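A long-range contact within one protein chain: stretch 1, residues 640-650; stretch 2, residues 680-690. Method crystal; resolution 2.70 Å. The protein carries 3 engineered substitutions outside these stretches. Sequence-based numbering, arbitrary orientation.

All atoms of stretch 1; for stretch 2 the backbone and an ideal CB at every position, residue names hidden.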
ATOM      1  N   ARG A 640     -15.811  15.944 -35.019  1.00 52.32           N
ATOM      2  CA  ARG A 640     -17.239  15.700 -35.157  1.00 54.25           C
ATOM      3  C   ARG A 640     -17.719  14.818 -34.016  1.00 48.04           C
ATOM      4  O   ARG A 640     -18.807  15.031 -33.471  1.00 62.15           O
ATOM      5  CB  ARG A 640     -17.538  15.079 -36.539  1.00 60.41           C
ATOM      6  CG  ARG A 640     -18.954  14.517 -36.780  1.00 71.73           C
ATOM      7  CD  ARG A 640     -20.091  15.480 -36.401  1.00 74.34           C
ATOM      8  NE  ARG A 640     -19.799  16.877 -36.716  1.00 70.34           N
ATOM      9  CZ  ARG A 640     -20.385  17.915 -36.123  1.00 88.91           C
ATOM     10  NH1 ARG A 640     -21.303  17.720 -35.174  1.00 73.23           N
ATOM     11  NH2 ARG A 640     -20.047  19.153 -36.476  1.00 67.95           N
ATOM     12  N   GLU A 641     -16.891  13.847 -33.640  1.00 51.24           N
ATOM     13  CA  GLU A 641     -17.244  12.909 -32.583  1.00 54.86           C
ATOM     14  C   GLU A 641     -17.381  13.625 -31.241  1.00 54.02           C
ATOM     15  O   GLU A 641     -18.346  13.395 -30.518  1.00 59.77           O
ATOM     16  CB  GLU A 641     -16.213  11.792 -32.505  1.00 48.25           C
ATOM     17  CG  GLU A 641     -16.548  10.656 -31.547  1.00 51.26           C
ATOM     18  CD  GLU A 641     -15.463   9.587 -31.543  1.00 68.95           C
ATOM     19  OE1 GLU A 641     -14.279   9.927 -31.349  1.00 92.88           O
ATOM     20  OE2 GLU A 641     -15.785   8.402 -31.749  1.00 83.70           O
ATOM     21  N   ILE A 642     -16.427  14.504 -30.930  1.00 43.30           N
ATOM     22  CA  ILE A 642     -16.409  15.220 -29.653  1.00 44.04           C
ATOM     23  C   ILE A 642     -17.677  16.044 -29.497  1.00 57.60           C
ATOM     24  O   ILE A 642     -18.328  16.030 -28.445  1.00 60.70           O
ATOM     25  CB  ILE A 642     -15.169  16.118 -29.543  1.00 43.04           C
ATOM     26  CG1 ILE A 642     -13.934  15.257 -29.304  1.00 51.28           C
ATOM     27  CG2 ILE A 642     -15.303  17.106 -28.406  1.00 66.38           C
ATOM     28  CD1 ILE A 642     -12.636  16.011 -29.477  1.00 83.00           C
ATOM     29  N   ILE A 643     -18.041  16.728 -30.572  1.00 51.49           N
ATOM     30  CA  ILE A 643     -19.260  17.512 -30.592  1.00 44.51           C
ATOM     31  C   ILE A 643     -20.474  16.611 -30.438  1.00 44.93           C
ATOM     32  O   ILE A 643     -21.389  16.934 -29.678  1.00 59.23           O
ATOM     33  CB  ILE A 643     -19.343  18.386 -31.853  1.00 42.31           C
ATOM     34  CG1 ILE A 643     -18.081  19.248 -31.926  1.00 62.67           C
ATOM     35  CG2 ILE A 643     -20.540  19.286 -31.790  1.00 42.19           C
ATOM     36  CD1 ILE A 643     -18.017  20.153 -33.093  1.00 36.06           C
ATOM     37  N   ASP A 644     -20.475  15.472 -31.127  1.00 44.61           N
ATOM     38  CA  ASP A 644     -21.572  14.520 -30.976  1.00 45.61           C
ATOM     39  C   ASP A 644     -21.755  14.217 -29.491  1.00 57.05           C
ATOM     40  O   ASP A 644     -22.857  14.352 -28.950  1.00 64.21           O
ATOM     41  CB  ASP A 644     -21.264  13.227 -31.726  1.00 54.41           C
ATOM     42  CG  ASP A 644     -21.534  13.322 -33.210  1.00 69.10           C
ATOM     43  OD1 ASP A 644     -22.294  14.213 -33.642  1.00 98.43           O
ATOM     44  OD2 ASP A 644     -20.992  12.483 -33.953  1.00 81.64           O
ATOM     45  N   ILE A 645     -20.645  13.849 -28.848  1.00 54.15           N
ATOM     46  CA  ILE A 645     -20.593  13.479 -27.440  1.00 43.59           C
ATOM     47  C   ILE A 645     -21.083  14.614 -26.543  1.00 58.82           C
ATOM     48  O   ILE A 645     -21.989  14.422 -25.715  1.00 52.47           O
ATOM     49  CB  ILE A 645     -19.164  13.028 -27.058  1.00 50.13           C
ATOM     50  CG1 ILE A 645     -18.886  11.634 -27.623  1.00 42.96           C
ATOM     51  CG2 ILE A 645     -18.963  13.029 -25.547  1.00 42.21           C
ATOM     52  CD1 ILE A 645     -17.431  11.362 -27.866  1.00 63.21           C
ATOM     53  N   LEU A 646     -20.517  15.803 -26.731  1.00 46.76           N
ATOM     54  CA  LEU A 646     -20.958  16.966 -25.965  1.00 46.35           C
ATOM     55  C   LEU A 646     -22.437  17.264 -26.173  1.00 49.48           C
ATOM     56  O   LEU A 646     -23.105  17.721 -25.254  1.00 53.78           O
ATOM     57  CB  LEU A 646     -20.124  18.186 -26.319  1.00 42.57           C
ATOM     58  CG  LEU A 646     -18.670  18.067 -25.883  1.00 43.27           C
ATOM     59  CD1 LEU A 646     -17.978  19.343 -26.212  1.00 47.48           C
ATOM     60  CD2 LEU A 646     -18.546  17.755 -24.389  1.00 47.53           C
ATOM     61  N   GLU A 647     -22.944  16.992 -27.374  1.00 57.16           N
ATOM     62  CA  GLU A 647     -24.361  17.176 -27.662  1.00 44.93           C
ATOM     63  C   GLU A 647     -25.161  16.172 -26.887  1.00 43.50           C
ATOM     64  O   GLU A 647     -26.174  16.521 -26.276  1.00 38.09           O
ATOM     65  CB  GLU A 647     -24.661  17.061 -29.157  1.00 58.27           C
ATOM     66  CG  GLU A 647     -24.375  18.335 -29.930  1.00 52.42           C
ATOM     67  CD  GLU A 647     -24.519  18.152 -31.417  1.00 81.81           C
ATOM     68  OE1 GLU A 647     -25.271  17.241 -31.834  1.00 91.33           O
ATOM     69  OE2 GLU A 647     -23.880  18.921 -32.169  1.00 85.24           O
ATOM     70  N   ILE A 648     -24.695  14.926 -26.878  1.00 51.42           N
ATOM     71  CA  ILE A 648     -25.290  13.935 -25.978  1.00 55.42           C
ATOM     72  C   ILE A 648     -25.338  14.462 -24.538  1.00 56.66           C
ATOM     73  O   ILE A 648     -26.369  14.367 -23.878  1.00 47.42           O
ATOM     74  CB  ILE A 648     -24.558  12.598 -26.022  1.00 51.90           C
ATOM     75  CG1 ILE A 648     -24.556  12.064 -27.455  1.00 51.92           C
ATOM     76  CG2 ILE A 648     -25.207  11.623 -25.058  1.00 41.92           C
ATOM     77  CD1 ILE A 648     -24.012  10.676 -27.617  1.00 40.81           C
ATOM     78  N   GLN A 649     -24.243  15.050 -24.057  1.00 46.05           N
ATOM     79  CA  GLN A 649     -24.274  15.579 -22.703  1.00 50.77           C
ATOM     80  C   GLN A 649     -25.336  16.674 -22.549  1.00 48.93           C
ATOM     81  O   GLN A 649     -26.094  16.663 -21.578  1.00 61.35           O
ATOM     82  CB  GLN A 649     -22.887  16.026 -22.216  1.00 44.24           C
ATOM     83  CG  GLN A 649     -21.851  14.903 -22.194  1.00 46.98           C
ATOM     84  CD  GLN A 649     -20.715  15.149 -21.210  1.00 60.75           C
ATOM     85  OE1 GLN A 649     -20.320  16.289 -20.964  1.00 69.74           O
ATOM     86  NE2 GLN A 649     -20.182  14.069 -20.643  1.00 55.19           N
ATOM     87  N   LEU A 650     -25.429  17.581 -23.519  1.00 57.31           N
ATOM     88  CA  LEU A 650     -26.394  18.697 -23.436  1.00 55.04           C
ATOM     89  C   LEU A 650     -27.834  18.254 -23.628  1.00 46.59           C
ATOM     90  O   LEU A 650     -28.754  19.035 -23.394  1.00 58.33           O
ATOM     91  CB  LEU A 650     -26.076  19.792 -24.450  1.00 36.12           C
ATOM     92  CG  LEU A 650     -24.855  20.655 -24.162  1.00 54.26           C
ATOM     93  CD1 LEU A 650     -24.669  21.568 -25.348  1.00 36.79           C
ATOM     94  CD2 LEU A 650     -25.005  21.442 -22.845  1.00 33.91           C
ATOM     95  N   UNK A 680     -24.748   6.587 -20.109  1.00 38.83           N
ATOM     96  CA  UNK A 680     -25.244   5.422 -20.844  1.00 49.27           C
ATOM     97  C   UNK A 680     -25.145   5.663 -22.353  1.00 47.95           C
ATOM     98  O   UNK A 680     -24.537   4.883 -23.084  1.00 55.65           O
ATOM     99  CB  UNK A 680     -26.689   5.112 -20.448  1.00 49.27           C
ATOM    100  N   UNK A 681     -25.699   6.781 -22.802  1.00 49.12           N
ATOM    101  CA  UNK A 681     -25.815   7.057 -24.229  1.00 53.11           C
ATOM    102  C   UNK A 681     -24.478   7.142 -24.965  1.00 57.69           C
ATOM    103  O   UNK A 681     -24.362   6.676 -26.105  1.00 66.77           O
ATOM    104  CB  UNK A 681     -26.579   8.368 -24.427  1.00 53.11           C
ATOM    105  N   UNK A 682     -23.483   7.746 -24.317  1.00 56.25           N
ATOM    106  CA  UNK A 682     -22.160   7.903 -24.908  1.00 50.30           C
ATOM    107  C   UNK A 682     -21.539   6.531 -25.145  1.00 60.35           C
ATOM    108  O   UNK A 682     -20.910   6.292 -26.185  1.00 62.52           O
ATOM    109  CB  UNK A 682     -21.260   8.756 -24.011  1.00 50.30           C
ATOM    110  N   UNK A 683     -21.740   5.623 -24.196  1.00 48.93           N
ATOM    111  CA  UNK A 683     -21.247   4.277 -24.378  1.00 52.50           C
ATOM    112  C   UNK A 683     -21.903   3.592 -25.572  1.00 60.24           C
ATOM    113  O   UNK A 683     -21.216   2.936 -26.359  1.00 48.37           O
ATOM    114  CB  UNK A 683     -21.479   3.459 -23.106  1.00 52.50           C
ATOM    115  N   UNK A 684     -23.220   3.753 -25.710  1.00 57.22           N
ATOM    116  CA  UNK A 684     -23.932   3.169 -26.851  1.00 48.02           C
ATOM    117  C   UNK A 684     -23.459   3.761 -28.166  1.00 49.50           C
ATOM    118  O   UNK A 684     -23.266   3.039 -29.144  1.00 58.83           O
ATOM    119  CB  UNK A 684     -25.440   3.378 -26.703  1.00 48.02           C
ATOM    120  N   UNK A 685     -23.260   5.075 -28.172  1.00 48.11           N
ATOM    121  CA  UNK A 685     -22.797   5.790 -29.358  1.00 47.48           C
ATOM    122  C   UNK A 685     -21.446   5.248 -29.837  1.00 55.29           C
ATOM    123  O   UNK A 685     -21.279   4.946 -31.017  1.00 66.66           O
ATOM    124  CB  UNK A 685     -22.691   7.288 -29.065  1.00 47.48           C
ATOM    125  N   UNK A 686     -20.504   5.107 -28.904  1.00 55.29           N
ATOM    126  CA  UNK A 686     -19.141   4.697 -29.213  1.00 45.18           C
ATOM    127  C   UNK A 686     -19.071   3.226 -29.576  1.00 61.03           C
ATOM    128  O   UNK A 686     -18.311   2.837 -30.459  1.00 67.05           O
ATOM    129  CB  UNK A 686     -18.217   4.987 -28.028  1.00 45.18           C
ATOM    130  N   UNK A 687     -19.874   2.414 -28.897  1.00 67.18           N
ATOM    131  CA  UNK A 687     -19.948   0.998 -29.202  1.00 55.88           C
ATOM    132  C   UNK A 687     -20.568   0.855 -30.588  1.00 67.00           C
ATOM    133  O   UNK A 687     -20.084   0.084 -31.417  1.00 76.71           O
ATOM    134  CB  UNK A 687     -20.754   0.239 -28.146  1.00 55.88           C
ATOM    135  N   UNK A 688     -21.619   1.633 -30.833  1.00 68.61           N
ATOM    136  CA  UNK A 688     -22.259   1.699 -32.139  1.00 65.21           C
ATOM    137  C   UNK A 688     -21.231   1.850 -33.238  1.00 60.56           C
ATOM    138  O   UNK A 688     -21.079   0.972 -34.077  1.00 60.66           O
ATOM    139  CB  UNK A 688     -23.259   2.856 -32.191  1.00 65.21           C
ATOM    140  N   UNK A 689     -20.479   2.940 -33.196  1.00 68.29           N
ATOM    141  CA  UNK A 689     -19.515   3.212 -34.248  1.00 71.68           C
ATOM    142  C   UNK A 689     -18.456   2.102 -34.417  1.00 71.39           C
ATOM    143  O   UNK A 689     -17.896   1.946 -35.498  1.00 72.84           O
ATOM    144  CB  UNK A 689     -18.821   4.544 -33.958  1.00 71.68           C
ATOM    145  N   UNK A 690     -18.202   1.316 -33.371  1.00 66.20           N
ATOM    146  CA  UNK A 690     -17.154   0.305 -33.463  1.00 65.96           C
ATOM    147  C   UNK A 690     -17.649  -0.954 -34.156  1.00 74.49           C
ATOM    148  O   UNK A 690     -16.858  -1.701 -34.723  1.00 79.40           O
ATOM    149  CB  UNK A 690     -16.628  -0.041 -32.069  1.00 65.96           C
TER

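Both stretches are helical throughout. Their axes approach to 9.7 Å and run nearly antiparallel, at 151°, so the start of stretch 2 lies by the end of stretch 1.

Position 680 points its CB sideways. No atom of stretch 1 lies within 5.5 Å of it, so many residues would suit. It is Ala 680, which makes no contact here.

Position 681 points toward stretch 1. Its ideal CB is already 3.6 Å from Ile 648 CG2, which favours a small side chain. Ala 681 is deposited and packs there.

Position 682 starts sideways. The ideal CB is 4.9 Å from Ile 648 CD1 and 5.1 Å from Ile 645 CG2. There is room for a branched or long apolar chain, such as leucine, isoleucine or methionine. Ile 682 has chi1 m and chi2 t, and its end comes nearer. Its CD1 lies 3.5 Å from Ile 645 CG2, and its CG1 lies 4.0 Å from Ile 648 CG2.

Positions 683 and 684 point out of reach of stretch 1, which sets no demand on them. They are Tyr 683 and Arg 684.

Position 685 points toward stretch 1, its ideal CB 3.9 Å from Ile 648 CD1. Around it stretch 1 offers the apolar Ile 645 and Ile 648, then the carboxylates of Asp 644 and Glu 641. A long side chain with an apolar body and a donor at its tip would suit: tyrosine, lysine or arginine. Tyr 685 sits as a knob among these four residues. Its CE2 is 4.0 Å from Ile 645 CG1. Its OH donates a hydrogen bond to Asp 644 OD2 at 2.7 Å, near the ring plane.

Position 686 points sideways with nothing near its CB. Several residues could fit, including a medium apolar one. Leu 686 reaches back, and its CD2 comes within 3.3 Å of Glu 641 OE2.

Position 687 is out of reach, and Lys 687 makes no contact. At 688, also out of reach, an ideal CB would be 3.0 Å from the backbone O of Arg 684. This crowding favours glycine, and Gly 688 is found.

Position 689 points toward stretch 1, but its ideal CB is 5.4 Å from Glu 641 OE2. A long basic chain could bridge the gap. Lys 689 does so: its NZ donates to Glu 641 OE2 at 2.9 Å, within a salt bridge.

Position 690 is out of reach. Glu 690 bonds elsewhere in the structure.

Stretch 2 (680-690) AAIYRYLKGKE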
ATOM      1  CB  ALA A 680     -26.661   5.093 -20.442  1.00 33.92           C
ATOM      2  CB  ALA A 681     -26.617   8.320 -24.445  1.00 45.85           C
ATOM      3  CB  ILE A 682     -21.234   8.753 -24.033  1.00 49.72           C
ATOM      4  CG1 ILE A 682     -21.619  10.225 -24.125  1.00 48.94           C
ATOM      5  CG2 ILE A 682     -19.782   8.595 -24.459  1.00 24.72           C
ATOM      6  CD1 ILE A 682     -20.760  11.120 -23.228  1.00 44.35           C
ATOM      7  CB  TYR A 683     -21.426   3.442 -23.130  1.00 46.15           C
ATOM      8  CG  TYR A 683     -20.891   2.041 -23.307  1.00 52.96           C
ATOM      9  CD1 TYR A 683     -19.523   1.796 -23.281  1.00 59.64           C
ATOM     10  CD2 TYR A 683     -21.748   0.963 -23.511  1.00 51.85           C
ATOM     11  CE1 TYR A 683     -19.014   0.517 -23.441  1.00 59.21           C
ATOM     12  CE2 TYR A 683     -21.247  -0.327 -23.674  1.00 60.45           C
ATOM     13  CZ  TYR A 683     -19.878  -0.538 -23.639  1.00 61.14           C
ATOM     14  OH  TYR A 683     -19.370  -1.804 -23.799  1.00 57.23           O
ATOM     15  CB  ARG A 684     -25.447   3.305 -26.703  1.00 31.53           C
ATOM     16  CG  ARG A 684     -26.015   2.381 -25.639  1.00 56.30           C
ATOM     17  CD  ARG A 684     -27.515   2.510 -25.475  1.00 65.57           C
ATOM     18  NE  ARG A 684     -27.905   2.178 -24.104  1.00 72.55           N
ATOM     19  CZ  ARG A 684     -28.417   3.045 -23.231  1.00 86.87           C
ATOM     20  NH1 ARG A 684     -28.636   4.313 -23.583  1.00 53.12           N
ATOM     21  NH2 ARG A 684     -28.729   2.636 -22.004  1.00100.63           N
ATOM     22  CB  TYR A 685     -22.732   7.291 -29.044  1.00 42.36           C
ATOM     23  CG  TYR A 685     -21.924   8.135 -30.004  1.00 42.95           C
ATOM     24  CD1 TYR A 685     -22.501   8.678 -31.141  1.00 49.23           C
ATOM     25  CD2 TYR A 685     -20.590   8.416 -29.755  1.00 54.48           C
ATOM     26  CE1 TYR A 685     -21.757   9.461 -32.016  1.00 49.62           C
ATOM     27  CE2 TYR A 685     -19.849   9.199 -30.615  1.00 53.22           C
ATOM     28  CZ  TYR A 685     -20.435   9.720 -31.747  1.00 48.26           C
ATOM     29  OH  TYR A 685     -19.681  10.495 -32.614  1.00 60.32           O
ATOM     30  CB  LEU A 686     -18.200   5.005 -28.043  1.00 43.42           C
ATOM     31  CG  LEU A 686     -17.829   6.486 -27.899  1.00 46.84           C
ATOM     32  CD1 LEU A 686     -17.199   6.787 -26.565  1.00 38.91           C
ATOM     33  CD2 LEU A 686     -16.899   6.901 -29.008  1.00 46.23           C
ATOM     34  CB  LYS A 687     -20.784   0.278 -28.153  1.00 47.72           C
ATOM     35  CG  LYS A 687     -20.791  -1.233 -28.292  1.00 59.80           C
ATOM     36  CD  LYS A 687     -21.855  -1.854 -27.394  1.00 44.88           C
ATOM     37  CE  LYS A 687     -22.022  -3.332 -27.723  1.00 75.24           C
ATOM     38  NZ  LYS A 687     -23.018  -3.979 -26.828  1.00 90.13           N
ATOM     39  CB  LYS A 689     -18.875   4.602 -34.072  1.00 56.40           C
ATOM     40  CG  LYS A 689     -17.625   4.615 -33.230  1.00 63.95           C
ATOM     41  CD  LYS A 689     -16.570   5.526 -33.838  1.00 71.02           C
ATOM     42  CE  LYS A 689     -15.291   5.499 -33.013  1.00 58.99           C
ATOM     43  NZ  LYS A 689     -14.334   6.536 -33.443  1.00 80.48           N
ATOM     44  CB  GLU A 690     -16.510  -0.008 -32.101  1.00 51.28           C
ATOM     45  CG  GLU A 690     -15.715   1.161 -31.461  1.00 60.63           C
ATOM     46  CD  GLU A 690     -14.372   1.466 -32.128  1.00 74.64           C
ATOM     47  OE1 GLU A 690     -13.893   0.642 -32.936  1.00 71.36           O
ATOM     48  OE2 GLU A 690     -13.784   2.535 -31.832  1.00 62.37           O
TER
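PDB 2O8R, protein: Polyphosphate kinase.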